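Lipolytic protein G-D-S-L family (Chitinophaga pinensis, PDB 4Q7Q) probably acts as a lipase or related acyl hydrolase of the GDSL (SGNH hydrolase) family, its exact function being unknown. Local coordinates at residues L6-I11 with G32-L37; Y17-L22 with L44-Q49; L66-A71 with R116-E121. All blocks are in the same frame, centred on the assembly; numbering follows the deposited sequence.

Contact 1 (L6-I11 with G32-L37)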
loop_
_atom_site.group_PDB
_atom_site.type_symbol
_atom_site.label_atom_id
_atom_site.label_comp_id
_atom_site.label_asym_id
_atom_site.label_seq_id
_atom_site.Cartn_x
_atom_site.Cartn_y
_atom_site.Cartn_z
ATOM N N LEU A 6 18.327 5.562 -14.345
ATOM C CA LEU A 6 17.598 6.500 -13.509
ATOM C C LEU A 6 17.479 5.956 -12.092
ATOM O O LEU A 6 17.137 4.789 -11.886
ATOM C CB LEU A 6 16.200 6.759 -14.075
ATOM C CG LEU A 6 16.118 7.399 -15.461
ATOM C CD1 LEU A 6 14.672 7.436 -15.936
ATOM C CD2 LEU A 6 16.730 8.797 -15.446
ATOM N N THR A 7 17.767 6.808 -11.118
ATOM C CA THR A 7 17.600 6.451 -9.720
ATOM C C THR A 7 16.156 6.728 -9.313
ATOM O O THR A 7 15.651 7.836 -9.493
ATOM C CB THR A 7 18.571 7.231 -8.816
ATOM O OG1 THR A 7 19.922 6.857 -9.126
ATOM C CG2 THR A 7 18.295 6.937 -7.349
ATOM N N TRP A 8 15.503 5.705 -8.776
ATOM C CA TRP A 8 14.099 5.771 -8.396
ATOM C C TRP A 8 13.955 5.500 -6.908
ATOM O O TRP A 8 14.238 4.396 -6.448
ATOM C CB TRP A 8 13.307 4.728 -9.190
ATOM C CG TRP A 8 11.947 4.377 -8.634
ATOM C CD1 TRP A 8 11.053 5.218 -8.025
ATOM C CD2 TRP A 8 11.348 3.079 -8.623
ATOM N NE1 TRP A 8 9.926 4.520 -7.657
ATOM C CE2 TRP A 8 10.087 3.202 -8.007
ATOM C CE3 TRP A 8 11.754 1.819 -9.079
ATOM C CZ2 TRP A 8 9.231 2.115 -7.831
ATOM C CZ3 TRP A 8 10.904 0.743 -8.909
ATOM C CH2 TRP A 8 9.654 0.899 -8.294
ATOM N N VAL A 9 13.514 6.513 -6.167
ATOM C CA VAL A 9 13.232 6.367 -4.746
ATOM C C VAL A 9 11.763 6.001 -4.567
ATOM O O VAL A 9 10.869 6.748 -4.982
ATOM C CB VAL A 9 13.565 7.654 -3.961
ATOM C CG1 VAL A 9 13.087 7.557 -2.520
ATOM C CG2 VAL A 9 15.057 7.915 -4.006
ATOM N N ALA A 10 11.521 4.827 -3.988
ATOM C CA ALA A 10 10.167 4.359 -3.741
ATOM C C ALA A 10 9.815 4.597 -2.282
ATOM O O ALA A 10 10.294 3.892 -1.400
ATOM C CB ALA A 10 10.045 2.877 -4.087
ATOM N N ILE A 11 8.985 5.605 -2.033
ATOM C CA ILE A 11 8.559 5.939 -0.682
ATOM C C ILE A 11 7.276 5.175 -0.407
ATOM O O ILE A 11 6.364 5.148 -1.241
ATOM C CB ILE A 11 8.321 7.460 -0.537
ATOM C CG1 ILE A 11 9.634 8.203 -0.778
ATOM C CG2 ILE A 11 7.733 7.815 0.841
ATOM C CD1 ILE A 11 9.493 9.693 -0.855
ATOM N N GLY A 32 8.850 -8.740 -4.983
ATOM C CA GLY A 32 8.021 -7.587 -4.670
ATOM C C GLY A 32 7.840 -6.668 -5.864
ATOM O O GLY A 32 8.371 -6.933 -6.940
ATOM N N TYR A 33 7.108 -5.573 -5.692
ATOM C CA TYR A 33 6.782 -4.745 -6.858
ATOM C C TYR A 33 7.943 -3.881 -7.363
ATOM O O TYR A 33 7.964 -3.515 -8.538
ATOM C CB TYR A 33 5.489 -3.928 -6.652
ATOM C CG TYR A 33 5.656 -2.625 -5.903
ATOM C CD1 TYR A 33 5.969 -1.445 -6.578
ATOM C CD2 TYR A 33 5.473 -2.561 -4.528
ATOM C CE1 TYR A 33 6.114 -0.256 -5.903
ATOM C CE2 TYR A 33 5.623 -1.367 -3.844
ATOM C CZ TYR A 33 5.936 -0.220 -4.532
ATOM O OH TYR A 33 6.098 0.956 -3.840
ATOM N N LEU A 34 8.909 -3.571 -6.498
ATOM C CA LEU A 34 10.093 -2.821 -6.945
ATOM C C LEU A 34 10.951 -3.691 -7.853
ATOM O O LEU A 34 11.405 -3.258 -8.925
ATOM C CB LEU A 34 10.954 -2.357 -5.764
ATOM C CG LEU A 34 10.262 -1.656 -4.589
ATOM C CD1 LEU A 34 11.297 -1.167 -3.569
ATOM C CD2 LEU A 34 9.391 -0.511 -5.058
ATOM N N THR A 35 11.173 -4.924 -7.410
ATOM C CA THR A 35 11.932 -5.912 -8.174
ATOM C C THR A 35 11.268 -6.158 -9.522
ATOM O O THR A 35 11.927 -6.149 -10.560
ATOM C CB THR A 35 12.053 -7.222 -7.379
ATOM O OG1 THR A 35 12.775 -6.966 -6.167
ATOM C CG2 THR A 35 12.764 -8.318 -8.187
ATOM N N ARG A 36 9.952 -6.344 -9.513
ATOM C CA ARG A 36 9.226 -6.605 -10.748
ATOM C C ARG A 36 9.217 -5.398 -11.686
ATOM O O ARG A 36 9.322 -5.560 -12.900
ATOM C CB ARG A 36 7.809 -7.071 -10.444
ATOM C CG ARG A 36 7.765 -8.403 -9.726
ATOM C CD ARG A 36 6.330 -8.816 -9.380
ATOM N NE ARG A 36 6.298 -10.098 -8.679
ATOM C CZ ARG A 36 6.394 -11.276 -9.286
ATOM N NH1 ARG A 36 6.375 -12.396 -8.579
ATOM N NH2 ARG A 36 6.506 -11.333 -10.608
ATOM N N LEU A 37 9.096 -4.193 -11.129
ATOM C CA LEU A 37 9.173 -2.985 -11.954
ATOM C C LEU A 37 10.513 -2.952 -12.683
ATOM O O LEU A 37 10.576 -2.709 -13.890
ATOM C CB LEU A 37 8.997 -1.714 -11.106
ATOM C CG LEU A 37 8.967 -0.335 -11.798
ATOM C CD1 LEU A 37 10.353 0.177 -12.282
ATOM C CD2 LEU A 37 7.965 -0.329 -12.946
HETATM O O HOH W 1 6.516 3.854 -3.916
#
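Trp8 and Ala10 meet Tyr33, Leu34 and Leu37 where strand 6-11 and the helical segment 33-37 run nearly antiparallel, their axes 155° apart and 11.2 Å from each other at closest approach. This is the packing of helix on strand inside a beta-alpha-beta unit: strand 6-12, helix 33-40 and strand 44-50 follow in order, and the two strands lie side by side in the parallel sheet of the SGNH hydrolase fold. Trp8 carries most of the contact. The six-membered part of its indole reaches the helix and meets both leucines through CH2 and CZ3. Trp8 CH2 lies 3.5 Å from Leu34 CD2, while Trp8 CZ3 meets Leu37 CD1, also at 3.5 Å. Ala10 CB lies over one face of the indole, toward its rim, and touches Leu34 CD2 at 3.6 Å. Leu34 CD2 thus touches both Trp8 and Ala10, and it also lies over one face of the Tyr33 ring, toward its rim. The polar corner of the indole turns to another partner, with NE1 bonded to Ser75 OG, and Phe255 packs edge-to-face with the ring system. Tyr33 OH is held by Thr16 OG1, and a water 2.9 Å from Tyr33 OH completes a bridge to the strand by donating to Ile11 O over 3.0 Å.

Contact 2 (Y17-L22 with L44-Q49)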
loop_
_atom_site.group_PDB
_atom_site.type_symbol
_atom_site.label_atom_id
_atom_site.label_comp_id
_atom_site.label_asym_id
_atom_site.label_seq_id
_atom_site.Cartn_x
_atom_site.Cartn_y
_atom_site.Cartn_z
ATOM N N TYR A 17 8.246 -1.663 1.667
ATOM C CA TYR A 17 9.272 -2.251 2.525
ATOM C C TYR A 17 9.543 -3.733 2.231
ATOM O O TYR A 17 10.702 -4.161 2.126
ATOM C CB TYR A 17 8.839 -2.089 3.981
ATOM C CG TYR A 17 9.691 -2.831 4.994
ATOM C CD1 TYR A 17 10.831 -2.245 5.537
ATOM C CD2 TYR A 17 9.331 -4.105 5.432
ATOM C CE1 TYR A 17 11.600 -2.916 6.476
ATOM C CE2 TYR A 17 10.086 -4.782 6.360
ATOM C CZ TYR A 17 11.223 -4.185 6.885
ATOM O OH TYR A 17 11.981 -4.860 7.814
ATOM N N LEU A 18 8.468 -4.505 2.085
ATOM C CA LEU A 18 8.566 -5.955 1.991
ATOM C C LEU A 18 9.260 -6.450 0.729
ATOM O O LEU A 18 9.631 -7.619 0.658
ATOM C CB LEU A 18 7.178 -6.592 2.100
ATOM C CG LEU A 18 6.561 -6.524 3.500
ATOM C CD1 LEU A 18 5.056 -6.860 3.481
ATOM C CD2 LEU A 18 7.335 -7.412 4.478
ATOM N N ASN A 19 9.432 -5.572 -0.261
ATOM C CA ASN A 19 10.152 -5.934 -1.482
ATOM C C ASN A 19 11.515 -6.543 -1.175
ATOM O O ASN A 19 11.980 -7.445 -1.876
ATOM C CB ASN A 19 10.330 -4.715 -2.389
ATOM C CG ASN A 19 10.982 -5.066 -3.712
ATOM O OD1 ASN A 19 10.314 -5.493 -4.654
ATOM N ND2 ASN A 19 12.298 -4.893 -3.791
ATOM N N ASP A 20 12.140 -6.054 -0.109
ATOM C CA ASP A 20 13.496 -6.472 0.222
ATOM C C ASP A 20 13.592 -7.249 1.526
ATOM O O ASP A 20 14.683 -7.463 2.054
ATOM C CB ASP A 20 14.432 -5.267 0.203
ATOM C CG ASP A 20 14.548 -4.676 -1.183
ATOM O OD1 ASP A 20 13.675 -3.864 -1.551
ATOM O OD2 ASP A 20 15.484 -5.067 -1.924
ATOM N N HIS A 21 12.440 -7.677 2.027
ATOM C CA HIS A 21 12.370 -8.438 3.268
ATOM C C HIS A 21 11.337 -9.532 3.122
ATOM O O HIS A 21 10.350 -9.577 3.859
ATOM C CB HIS A 21 12.043 -7.520 4.444
ATOM C CG HIS A 21 13.059 -6.447 4.644
ATOM N ND1 HIS A 21 14.308 -6.698 5.171
ATOM C CD2 HIS A 21 13.037 -5.129 4.338
ATOM C CE1 HIS A 21 15.002 -5.575 5.206
ATOM N NE2 HIS A 21 14.254 -4.609 4.702
ATOM N N LEU A 22 11.573 -10.419 2.161
ATOM C CA LEU A 22 10.598 -11.448 1.834
ATOM C C LEU A 22 10.415 -12.465 2.959
ATOM O O LEU A 22 9.377 -13.108 3.043
ATOM C CB LEU A 22 10.960 -12.133 0.516
ATOM C CG LEU A 22 11.048 -11.154 -0.659
ATOM C CD1 LEU A 22 11.590 -11.837 -1.897
ATOM C CD2 LEU A 22 9.689 -10.524 -0.941
ATOM N N LEU A 44 15.717 1.387 -14.449
ATOM C CA LEU A 44 15.217 2.016 -13.229
ATOM C C LEU A 44 15.840 1.334 -12.018
ATOM O O LEU A 44 15.625 0.143 -11.783
ATOM C CB LEU A 44 13.688 1.938 -13.174
ATOM C CG LEU A 44 12.880 3.082 -13.803
ATOM C CD1 LEU A 44 12.964 4.352 -12.950
ATOM C CD2 LEU A 44 13.324 3.362 -15.229
ATOM N N LYS A 45 16.626 2.092 -11.263
ATOM C CA LYS A 45 17.368 1.554 -10.133
ATOM C C LYS A 45 16.708 1.975 -8.832
ATOM O O LYS A 45 16.819 3.134 -8.420
ATOM C CB LYS A 45 18.806 2.064 -10.173
ATOM C CG LYS A 45 19.500 1.791 -11.492
ATOM C CD LYS A 45 19.684 0.297 -11.733
ATOM C CE LYS A 45 20.427 0.048 -13.035
ATOM N NZ LYS A 45 20.779 -1.387 -13.185
ATOM N N TYR A 46 16.028 1.037 -8.183
ATOM C CA TYR A 46 15.223 1.390 -7.019
ATOM C C TYR A 46 16.007 1.604 -5.739
ATOM O O TYR A 46 17.044 0.977 -5.493
ATOM C CB TYR A 46 14.068 0.400 -6.788
ATOM C CG TYR A 46 14.430 -0.937 -6.161
ATOM C CD1 TYR A 46 14.685 -1.055 -4.793
ATOM C CD2 TYR A 46 14.453 -2.097 -6.927
ATOM C CE1 TYR A 46 15.005 -2.278 -4.220
ATOM C CE2 TYR A 46 14.751 -3.331 -6.357
ATOM C CZ TYR A 46 15.035 -3.413 -5.007
ATOM O OH TYR A 46 15.328 -4.644 -4.451
ATOM N N ILE A 47 15.483 2.516 -4.931
ATOM C CA ILE A 47 15.908 2.677 -3.559
ATOM C C ILE A 47 14.661 2.477 -2.721
ATOM O O ILE A 47 13.651 3.154 -2.923
ATOM C CB ILE A 47 16.498 4.068 -3.332
ATOM C CG1 ILE A 47 17.830 4.167 -4.072
ATOM C CG2 ILE A 47 16.684 4.342 -1.847
ATOM C CD1 ILE A 47 18.437 5.536 -4.037
ATOM N N ASN A 48 14.728 1.531 -1.796
ATOM C CA ASN A 48 13.583 1.179 -0.976
ATOM C C ASN A 48 13.436 2.113 0.225
ATOM O O ASN A 48 14.147 1.986 1.226
ATOM C CB ASN A 48 13.708 -0.276 -0.518
ATOM C CG ASN A 48 12.453 -0.794 0.153
ATOM O OD1 ASN A 48 11.718 -0.042 0.797
ATOM N ND2 ASN A 48 12.202 -2.091 0.014
ATOM N N GLN A 49 12.515 3.061 0.105
ATOM C CA GLN A 49 12.165 3.941 1.212
ATOM C C GLN A 49 10.763 3.601 1.722
ATOM O O GLN A 49 9.951 4.473 2.045
ATOM C CB GLN A 49 12.315 5.416 0.824
ATOM C CG GLN A 49 13.760 5.896 0.882
ATOM C CD GLN A 49 14.186 6.262 2.289
ATOM O OE1 GLN A 49 13.412 6.129 3.244
ATOM N NE2 GLN A 49 15.416 6.753 2.424
#
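In the loop that follows helix 14-17, Asp20 and Asn19 meet Tyr46 and Asn48 of strand 44-50, the outermost strand on that side of the parallel sheet in this alpha/beta fold. Helix 14-17 begins with Ser14, probably the nucleophile of a Ser-His-Asp triad as in other SGNH hydrolases, so the contact ties a loop near the presumed active site to the sheet; the Tyr17 side chain lies close to the presumed triad without touching it. The Asp20 carboxylate is the hub of the contact. Tyr46 OH donates to the syn lone pair of Asp20 OD2 over 2.6 Å, with OD2 in the plane of the phenol ring; the two side chains come tip to tip, carboxylate and ring turned 53° apart. The second oxygen, Asp20 OD1, takes two amide N-H groups from opposite faces of its plane. Asn48 ND2 reaches Asp20 OD1 on the anti side at 2.8 Å in an almost straight bond (170°), and Asn19 ND2, also 2.8 Å away, comes from well above the carboxylate. Three donors would probably favour the ionised carboxylate and hold it against rotation. Asn48 ND2 adds a weak bond of 3.3 Å to Tyr17 O, while Asn48 OD1 accepts from Gly50 N, so both ends of this amide are engaged. Asn19 OD1 accepts from Thr35 N, which links the loop to the beginning of helix 33-40. Leu34 of that helix touches Asn19, Tyr46 and Asn48, and Trp8 of strand 6-12 packs against Tyr46, so the polar cluster lies beside the apolar layer between helix and sheet.

Contact 3 (L66-A71 with R116-E121)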
loop_
_atom_site.group_PDB
_atom_site.type_symbol
_atom_site.label_atom_id
_atom_site.label_comp_id
_atom_site.label_asym_id
_atom_site.label_seq_id
_atom_site.Cartn_x
_atom_site.Cartn_y
_atom_site.Cartn_z
ATOM N N LEU A 66 15.053 10.610 7.113
ATOM C CA LEU A 66 14.921 9.308 6.471
ATOM C C LEU A 66 16.128 8.917 5.627
ATOM O O LEU A 66 16.210 7.788 5.140
ATOM C CB LEU A 66 13.661 9.275 5.603
ATOM C CG LEU A 66 12.337 9.502 6.326
ATOM C CD1 LEU A 66 11.179 9.291 5.372
ATOM C CD2 LEU A 66 12.231 8.565 7.522
ATOM N N GLY A 67 17.057 9.847 5.442
ATOM C CA GLY A 67 18.176 9.602 4.558
ATOM C C GLY A 67 17.769 9.660 3.100
ATOM O O GLY A 67 18.437 9.079 2.242
ATOM N N LEU A 68 16.664 10.347 2.811
ATOM C CA LEU A 68 16.251 10.547 1.427
ATOM C C LEU A 68 17.352 11.249 0.648
ATOM O O LEU A 68 17.942 12.218 1.130
ATOM C CB LEU A 68 14.974 11.381 1.354
ATOM C CG LEU A 68 13.699 10.685 1.814
ATOM C CD1 LEU A 68 12.573 11.699 1.910
ATOM C CD2 LEU A 68 13.338 9.574 0.844
ATOM N N ILE A 69 17.627 10.764 -0.556
ATOM C CA ILE A 69 18.651 11.390 -1.383
ATOM C C ILE A 69 18.066 11.964 -2.664
ATOM O O ILE A 69 16.906 11.733 -2.995
ATOM C CB ILE A 69 19.786 10.409 -1.748
ATOM C CG1 ILE A 69 19.279 9.319 -2.689
ATOM C CG2 ILE A 69 20.403 9.807 -0.491
ATOM C CD1 ILE A 69 20.397 8.471 -3.283
ATOM N N LYS A 70 18.880 12.730 -3.374
ATOM C CA LYS A 70 18.491 13.256 -4.672
ATOM C C LYS A 70 18.386 12.108 -5.678
ATOM O O LYS A 70 19.284 11.266 -5.781
ATOM C CB LYS A 70 19.512 14.292 -5.142
ATOM C CG LYS A 70 19.164 14.966 -6.455
ATOM C CD LYS A 70 20.254 15.958 -6.839
ATOM C CE LYS A 70 19.888 16.762 -8.080
ATOM N NZ LYS A 70 20.850 17.882 -8.307
ATOM N N ALA A 71 17.277 12.073 -6.407
ATOM C CA ALA A 71 17.016 11.007 -7.367
ATOM C C ALA A 71 16.220 11.550 -8.541
ATOM O O ALA A 71 15.729 12.681 -8.499
ATOM C CB ALA A 71 16.262 9.861 -6.705
ATOM N N ARG A 116 10.712 17.990 -3.907
ATOM C CA ARG A 116 11.071 19.117 -4.756
ATOM C C ARG A 116 12.299 19.861 -4.227
ATOM O O ARG A 116 13.081 20.408 -5.002
ATOM C CB ARG A 116 9.868 20.042 -4.947
ATOM C CG ARG A 116 8.805 19.415 -5.846
ATOM C CD ARG A 116 7.524 20.219 -5.896
ATOM N NE ARG A 116 6.610 19.719 -6.922
ATOM C CZ ARG A 116 5.303 19.968 -6.941
ATOM N NH1 ARG A 116 4.750 20.690 -5.973
ATOM N NH2 ARG A 116 4.542 19.478 -7.913
ATOM N N GLN A 117 12.479 19.858 -2.910
ATOM C CA GLN A 117 13.696 20.400 -2.311
ATOM C C GLN A 117 14.907 19.547 -2.693
ATOM O O GLN A 117 15.967 20.075 -3.038
ATOM C CB GLN A 117 13.565 20.460 -0.790
ATOM C CG GLN A 117 14.864 20.779 -0.063
ATOM C CD GLN A 117 14.908 20.182 1.335
ATOM O OE1 GLN A 117 15.313 19.032 1.524
ATOM N NE2 GLN A 117 14.484 20.962 2.323
ATOM N N LEU A 118 14.741 18.227 -2.629
ATOM C CA LEU A 118 15.813 17.293 -2.966
ATOM C C LEU A 118 16.193 17.378 -4.436
ATOM O O LEU A 118 17.374 17.382 -4.782
ATOM C CB LEU A 118 15.408 15.856 -2.623
ATOM C CG LEU A 118 15.347 15.500 -1.139
ATOM C CD1 LEU A 118 14.597 14.188 -0.930
ATOM C CD2 LEU A 118 16.756 15.429 -0.560
ATOM N N ASN A 119 15.187 17.429 -5.299
ATOM C CA ASN A 119 15.408 17.583 -6.724
ATOM C C ASN A 119 14.190 18.201 -7.396
ATOM O O ASN A 119 13.220 17.506 -7.687
ATOM C CB ASN A 119 15.757 16.237 -7.371
ATOM C CG ASN A 119 16.181 16.385 -8.816
ATOM O OD1 ASN A 119 16.194 17.490 -9.353
ATOM N ND2 ASN A 119 16.534 15.275 -9.451
ATOM N N PRO A 120 14.240 19.517 -7.653
ATOM C CA PRO A 120 13.110 20.191 -8.303
ATOM C C PRO A 120 12.824 19.658 -9.711
ATOM O O PRO A 120 11.749 19.929 -10.247
ATOM C CB PRO A 120 13.542 21.665 -8.337
ATOM C CG PRO A 120 15.010 21.649 -8.138
ATOM C CD PRO A 120 15.332 20.444 -7.317
ATOM N N GLU A 121 13.755 18.894 -10.281
ATOM C CA GLU A 121 13.599 18.347 -11.631
ATOM C C GLU A 121 13.095 16.909 -11.659
ATOM O O GLU A 121 12.787 16.378 -12.725
ATOM C CB GLU A 121 14.927 18.398 -12.387
ATOM C CG GLU A 121 15.453 19.791 -12.615
ATOM C CD GLU A 121 16.868 19.799 -13.151
ATOM O OE1 GLU A 121 17.238 18.859 -13.888
ATOM O OE2 GLU A 121 17.612 20.750 -12.828
HETATM O O HOH W 2 18.542 19.428 -9.580
#
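Lys70 and Asn119 cross obliquely, the extended lysine chain passing over the polypeptide at the C-terminal end of helix 104-118. The crossing joins two connections of the alpha/beta fold: the loop that leads into strand 73-77, and an Asx turn through which the chain leaves the helix toward strand 123-127. Lys70 CG is anti to the backbone N (chi1 -177°) and comes to 3.4 Å from Leu118 O and 3.7 Å from Asn119 CB, so the aliphatic part of the lysine covers the last helical carbonyl. Leu118 also offers its CD1 methyl to Leu68 CB at 3.6 Å, the apolar side of the contact. The Asn119 amide is shared between the two segments. Asn119 ND2 donates to Ala71 O over 2.9 Å, approaching from 45° above that carbonyl plane, with a moderately bent N-H...O angle of 154°. Asn119 OD1 accepts from Glu121 N at 3.0 Å and so closes the Asx turn. An alanine here would probably leave Ala71 O without this donor and Glu121 N without its acceptor, weakening both the turn and its link to the loop. Asn119 OD1 also accepts from a water that takes a bond from Lys70 NZ, each step spanning 3.1 Å.

How the contacts relate
Contacts 1 and 2 are intertwined, their centres only 6 Å apart and their segments alternating along the chain. They share the neighbouring strands 6-12 and 44-50, whose backbones are probably hydrogen-bonded at Trp8 with Ile47 and at Ala10 with Gln49, and helix 33-40 leads from one strand to the other. Contact 3 comes later in the sequence, with its centre about 16 Å from that of contact 1 and about 17 Å from that of contact 2. Its loop 66-71 still meets the same two strands: Ala71 and Leu68 pack on Val9, and Gln49 NE2 probably bonds to Leu66 O. Loop 66-71 thus joins the N-terminal strands to the end of helix 104-118, farther from the centre of the chain.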